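Local coordinates for protein Aster-A (Mus musculus, PDB 6GQF), which transports cholesterol without vesicles from the plasma membrane to the endoplasmic reticulum, its sterol-binding VASt (ASTER) domain being the part described here, at residues 33-37 with 146-150; 43-49 with 158-164. One frame throughout, in Å; residues are numbered along the deposited sequence.

Contact 1 (33-37 with 146-150); sequences LLPDL and TAHRY. With HC3 (25-hydroxycholesterol), chain E.
An irregular, extended N-terminal segment, 33-37, crosses strand 144-156 of the VASt domain without backbone pairing; the end-to-end directions of residues 34-37 and 147-149 differ by 132°. The fold is StAR-like (Bet v 1-like clan), a curved antiparallel sheet closed over a long C-terminal helix with the sterol between, and the loop lies on the outer face, opposite the sterol. From Leu-34 (phi/psi -71/132°) onward it stays stretched. Leu-34, rotamer mt, points its CA-to-CB bond toward the strand: CB lies over one face of the Arg-149 guanidinium, and CD1 is 3.4 Å from Arg-149 NH1. The CA-to-CB bond of Pro-35 points away, but its carbonyl turns in, O standing 2.9 Å from Arg-149 NE at an angle too poor for a hydrogen bond. That of Asp-36 also points away, and its carboxylate forms a salt bridge with Arg-163. Leu-37, again mt, is the loop residue most covered by the strand: CD1 rests on the backbone, 3.6 Å from Ala-147 O and 3.8 Å from His-148 CA, and CD2 lies 3.8 Å from Arg-149 NH2. Arg-149 (chi1 to chi3 t, t, m) thus runs under the loop, its NH1 salt-bridged to Asp-130. Strand alternation sends Thr-146 and His-148 to the sterol pocket, where Thr-146 OG1 and His-148 NE2 share a 2.9 Å hydrogen bond and lie 3.2 Å from 25-hydroxycholesterol C7 and C6, respectively; His-148 ND1 is hydrogen-bonded to Ser-166 OG. Strand 144-156 is flanked by 127-136 and 159-170, and a Leu-37 N to Ser-165 OG hydrogen bond fastens the loop to the latter.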
# COMPACT_ATOMS: atom_id res chain seq x y z
N LEU A 33 -2.65 7.43 18.91
CA LEU A 33 -3.78 6.51 18.96
C LEU A 33 -3.43 5.17 18.31
O LEU A 33 -2.96 4.25 18.99
CB LEU A 33 -5.00 7.13 18.26
N LEU A 34 -3.63 5.06 17.01
CA LEU A 34 -3.46 3.79 16.31
C LEU A 34 -1.98 3.37 16.21
O LEU A 34 -1.14 4.18 15.81
CB LEU A 34 -4.07 3.87 14.91
CG LEU A 34 -5.57 4.16 14.87
CD1 LEU A 34 -6.04 4.36 13.44
CD2 LEU A 34 -6.38 3.06 15.56
N PRO A 35 -1.66 2.11 16.56
CA PRO A 35 -0.28 1.64 16.48
C PRO A 35 0.04 0.96 15.14
O PRO A 35 -0.69 1.12 14.17
CB PRO A 35 -0.19 0.65 17.64
CG PRO A 35 -1.60 0.12 17.80
CD PRO A 35 -2.54 1.03 17.03
N ASP A 36 1.14 0.21 15.11
CA ASP A 36 1.53 -0.54 13.92
C ASP A 36 0.71 -1.83 13.77
O ASP A 36 -0.18 -2.10 14.58
CB ASP A 36 3.02 -0.88 13.98
CG ASP A 36 3.90 0.33 13.76
OD1 ASP A 36 3.42 1.47 13.95
OD2 ASP A 36 5.09 0.15 13.41
N LEU A 37 1.02 -2.60 12.74
CA LEU A 37 0.34 -3.86 12.47
C LEU A 37 1.21 -5.04 12.88
O LEU A 37 2.44 -4.97 12.83
CB LEU A 37 -0.04 -3.97 10.99
CG LEU A 37 -1.05 -2.94 10.48
CD1 LEU A 37 -1.12 -2.98 8.96
CD2 LEU A 37 -2.43 -3.19 11.08
N THR A 146 -4.77 -8.58 2.41
CA THR A 146 -3.72 -7.91 3.18
C THR A 146 -4.12 -6.50 3.60
O THR A 146 -4.91 -5.84 2.92
CB THR A 146 -2.38 -7.84 2.39
OG1 THR A 146 -2.53 -7.00 1.23
CG2 THR A 146 -1.94 -9.23 1.96
N ALA A 147 -3.57 -6.06 4.73
CA ALA A 147 -3.80 -4.72 5.27
C ALA A 147 -2.49 -3.97 5.44
O ALA A 147 -1.45 -4.57 5.75
CB ALA A 147 -4.55 -4.80 6.59
N HIS A 148 -2.54 -2.66 5.25
CA HIS A 148 -1.36 -1.80 5.32
C HIS A 148 -1.72 -0.45 5.95
O HIS A 148 -2.79 0.10 5.69
CB HIS A 148 -0.77 -1.59 3.93
CG HIS A 148 -0.61 -2.86 3.16
ND1 HIS A 148 0.60 -3.50 3.02
CD2 HIS A 148 -1.52 -3.63 2.51
CE1 HIS A 148 0.43 -4.61 2.32
NE2 HIS A 148 -0.85 -4.71 2.00
N ARG A 149 -0.82 0.07 6.78
CA ARG A 149 -1.02 1.34 7.46
C ARG A 149 0.12 2.31 7.15
O ARG A 149 1.28 2.00 7.40
CB ARG A 149 -1.12 1.13 8.98
CG ARG A 149 -1.68 2.34 9.73
CD ARG A 149 -1.60 2.19 11.25
NE ARG A 149 -2.32 1.02 11.75
CZ ARG A 149 -3.64 0.96 11.94
NH1 ARG A 149 -4.41 2.00 11.65
NH2 ARG A 149 -4.19 -0.15 12.41
N TYR A 150 -0.22 3.46 6.59
CA TYR A 150 0.74 4.54 6.36
C TYR A 150 0.62 5.57 7.48
O TYR A 150 -0.49 6.02 7.78
CB TYR A 150 0.49 5.24 5.02
CG TYR A 150 0.55 4.37 3.78
CD1 TYR A 150 -0.47 3.48 3.46
CD2 TYR A 150 1.61 4.49 2.89
CE1 TYR A 150 -0.41 2.71 2.32
CE2 TYR A 150 1.67 3.73 1.75
CZ TYR A 150 0.65 2.84 1.47
OH TYR A 150 0.71 2.08 0.33
C18 HC3 E . 2.01 -9.46 -3.61
C13 HC3 E . 0.51 -9.43 -3.93
C12 HC3 E . 0.42 -8.67 -5.13
C11 HC3 E . 0.81 -7.09 -4.95
C9 HC3 E . 0.03 -6.42 -3.81
C10 HC3 E . 0.41 -4.85 -3.63
C19 HC3 E . 1.91 -4.72 -3.73
C1 HC3 E . -0.19 -4.05 -4.78
C2 HC3 E . 0.06 -2.56 -4.63
C3 HC3 E . -0.41 -2.02 -3.32
O1 HC3 E . -0.04 -0.65 -3.19
C4 HC3 E . 0.17 -2.80 -2.14
C5 HC3 E . -0.03 -4.30 -2.33
C6 HC3 E . -0.09 -5.29 -1.01
C7 HC3 E . -0.58 -6.67 -1.25
C8 HC3 E . 0.22 -7.25 -2.54
C14 HC3 E . -0.20 -8.68 -2.77
C15 HC3 E . -0.21 -9.71 -1.53
C16 HC3 E . -0.18 -11.24 -2.31
C17 HC3 E . -0.06 -10.98 -3.82
C20 HC3 E . 0.76 -11.92 -4.57
C21 HC3 E . 0.14 -12.03 -6.00
C22 HC3 E . 0.95 -13.35 -3.96
C23 HC3 E . 0.29 -14.49 -4.70
C24 HC3 E . 0.39 -15.68 -3.77
C25 HC3 E . 0.19 -16.96 -4.53
C26 HC3 E . 0.16 -18.08 -3.52
C27 HC3 E . -1.13 -16.91 -5.28
O2 HC3 E . 1.27 -17.15 -5.42

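Contact 2 (43-49 with 158-164); sequences INSVFHM and NKARLRV
Extended strands 43-47 and 159-164 pair antiparallel (axes 4.5 Å apart at closest approach, 176° between directions): edge strand 40-47, first in the chain, joins the sheet's last, 159-170. Hydrogen-bonded pairs Ile-43/Val-164 (N to O 3.1 Å, O to N 3.0 Å), Ser-45/Leu-162 (3.0 and 2.8 Å) and Phe-47/Ala-160 (2.8 and 2.9 Å) alternate with non-hydrogen-bonded Asn-44/Arg-163 and Val-46/Arg-161. CA-H...O contacts fill the intervals, as from Arg-163 CA to Ile-43 O (3.3 Å). Apolar contacts gather on the face of Ile-43, Ser-45, Phe-47, Ala-160, Leu-162 and Val-164, covered by helices 176-202 and 51-58: Ile-43 CD1 meets Val-164 CG2 at 3.9 Å, and Phe-47 (chi1 m) CE2 meets Leu-162 (tp) CD2 at 4.1 Å. Ser-45 OG is hydrogen-bonded to Asp-198. Residues 48-49 leave as loop, Met-49 packing on Leu-54 and Met-57. On the other face, Arg-161 (chi1 to chi3 t, t, m) NH1 donates to Asn-44 (chi1 t) OD1 (3.0 Å), and Val-46 CG2 lies over the guanidinium, 3.6 Å from Arg-161 CZ. The chemistry is two-sided: a mainly apolar face under helices, and a face of Asn-44, Val-46, Arg-161 and Arg-163 where an arginine is both hydrogen-bonded and packed on a valine; backbone hydrogen bonds fix the edge strand.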
# COMPACT_ATOMS: atom_id res chain seq x y z
N ILE A 43 8.53 0.20 5.95
CA ILE A 43 9.21 1.47 5.75
C ILE A 43 9.27 2.26 7.04
O ILE A 43 8.32 2.26 7.83
CB ILE A 43 8.52 2.31 4.67
CG1 ILE A 43 8.56 1.58 3.32
CG2 ILE A 43 9.18 3.68 4.55
CD1 ILE A 43 7.69 2.23 2.25
N ASN A 44 10.40 2.93 7.26
CA ASN A 44 10.57 3.84 8.38
C ASN A 44 11.66 4.85 8.03
O ASN A 44 12.79 4.75 8.51
CB ASN A 44 10.92 3.07 9.66
CG ASN A 44 10.93 3.95 10.89
OD1 ASN A 44 10.29 5.00 10.92
ND2 ASN A 44 11.65 3.52 11.91
N SER A 45 11.31 5.80 7.18
CA SER A 45 12.26 6.77 6.67
C SER A 45 11.88 8.20 7.03
O SER A 45 10.71 8.50 7.28
CB SER A 45 12.36 6.63 5.15
OG SER A 45 12.69 5.30 4.79
N VAL A 46 12.87 9.08 7.07
CA VAL A 46 12.63 10.50 7.26
C VAL A 46 13.01 11.23 5.98
O VAL A 46 14.11 11.06 5.46
CB VAL A 46 13.42 11.07 8.45
CG1 VAL A 46 13.19 12.57 8.58
CG2 VAL A 46 13.01 10.37 9.75
N PHE A 47 12.08 12.03 5.48
CA PHE A 47 12.28 12.78 4.25
C PHE A 47 12.29 14.27 4.52
O PHE A 47 11.63 14.75 5.44
CB PHE A 47 11.19 12.44 3.23
CG PHE A 47 11.23 11.01 2.78
CD1 PHE A 47 12.03 10.64 1.72
CD2 PHE A 47 10.46 10.05 3.41
CE1 PHE A 47 12.07 9.33 1.30
CE2 PHE A 47 10.50 8.74 2.99
CZ PHE A 47 11.30 8.38 1.93
N HIS A 48 13.04 15.01 3.71
CA HIS A 48 13.09 16.46 3.81
C HIS A 48 12.01 17.07 2.92
O HIS A 48 12.24 18.07 2.24
CB HIS A 48 14.48 16.98 3.43
CG HIS A 48 15.50 16.79 4.50
ND1 HIS A 48 16.75 16.25 4.25
CD2 HIS A 48 15.47 17.06 5.82
CE1 HIS A 48 17.44 16.20 5.37
NE2 HIS A 48 16.69 16.69 6.34
N MET A 49 10.84 16.45 2.93
CA MET A 49 9.65 16.98 2.27
C MET A 49 8.60 17.21 3.34
O MET A 49 8.53 16.47 4.32
CB MET A 49 9.15 16.02 1.20
CG MET A 49 10.12 15.86 0.04
SD MET A 49 9.66 14.57 -1.13
CE MET A 49 9.99 13.10 -0.15
N ASN A 158 9.98 21.70 6.24
CA ASN A 158 10.13 20.80 5.10
C ASN A 158 10.81 19.50 5.54
O ASN A 158 11.91 19.18 5.09
CB ASN A 158 10.94 21.46 3.98
CG ASN A 158 10.11 22.41 3.14
OD1 ASN A 158 9.89 23.56 3.50
ND2 ASN A 158 9.65 21.93 1.99
N LYS A 159 10.14 18.77 6.42
CA LYS A 159 10.69 17.53 6.96
C LYS A 159 9.60 16.70 7.63
O LYS A 159 8.88 17.21 8.48
CB LYS A 159 11.81 17.84 7.95
CG LYS A 159 12.53 16.63 8.51
CD LYS A 159 13.58 17.05 9.54
CE LYS A 159 14.19 15.85 10.24
NZ LYS A 159 15.15 16.27 11.31
N ALA A 160 9.50 15.44 7.24
CA ALA A 160 8.49 14.54 7.80
C ALA A 160 8.97 13.09 7.79
O ALA A 160 9.85 12.72 7.01
CB ALA A 160 7.19 14.67 7.04
N ARG A 161 8.38 12.29 8.67
CA ARG A 161 8.68 10.86 8.74
C ARG A 161 7.59 10.06 8.03
O ARG A 161 6.44 10.49 7.94
CB ARG A 161 8.80 10.40 10.20
CG ARG A 161 9.02 8.89 10.35
CD ARG A 161 9.13 8.48 11.81
NE ARG A 161 10.29 9.09 12.47
CZ ARG A 161 11.51 8.57 12.49
NH1 ARG A 161 11.78 7.43 11.88
NH2 ARG A 161 12.48 9.22 13.12
N LEU A 162 7.97 8.89 7.52
CA LEU A 162 7.03 7.97 6.90
C LEU A 162 7.20 6.56 7.48
O LEU A 162 8.30 6.02 7.49
CB LEU A 162 7.24 7.94 5.38
CG LEU A 162 6.37 6.98 4.55
CD1 LEU A 162 4.90 7.28 4.71
CD2 LEU A 162 6.75 7.06 3.09
N ARG A 163 6.10 6.00 7.99
CA ARG A 163 6.08 4.62 8.46
C ARG A 163 5.05 3.80 7.69
O ARG A 163 3.95 4.27 7.42
CB ARG A 163 5.77 4.55 9.96
CG ARG A 163 6.91 4.99 10.85
CD ARG A 163 6.48 5.07 12.31
NE ARG A 163 6.24 3.76 12.91
CZ ARG A 163 7.19 3.00 13.45
NH1 ARG A 163 8.46 3.39 13.46
NH2 ARG A 163 6.87 1.82 13.98
N VAL A 164 5.43 2.58 7.33
CA VAL A 164 4.50 1.65 6.70
C VAL A 164 4.65 0.26 7.30
O VAL A 164 5.70 -0.38 7.17
CB VAL A 164 4.69 1.57 5.18
CG1 VAL A 164 3.64 0.65 4.56
CG2 VAL A 164 4.63 2.96 4.56

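In the fold
The two contacts lie 16 Å apart, centre to centre; their second segments lie on neighbouring strands, 144-156 and 159-170, of one antiparallel sheet. These strands follow each other in the chain, whereas 33-37 leads into edge strand 40-47, so the segments of the two contacts alternate along the chain. A salt bridge, Asp-36 OD2 to Arg-163 NH2 at 2.5 Å, links the loop of contact 1 to the arginine-bearing face of contact 2. On the inner side, Tyr-150 CD2 packs 3.8 Å from Val-164 CG2. Strand segment 146-150 supplies sterol-pocket residues Thr-146 and His-148; contact 2 stands farther off, the side chain of Val-164 being about 8 Å from 25-hydroxycholesterol.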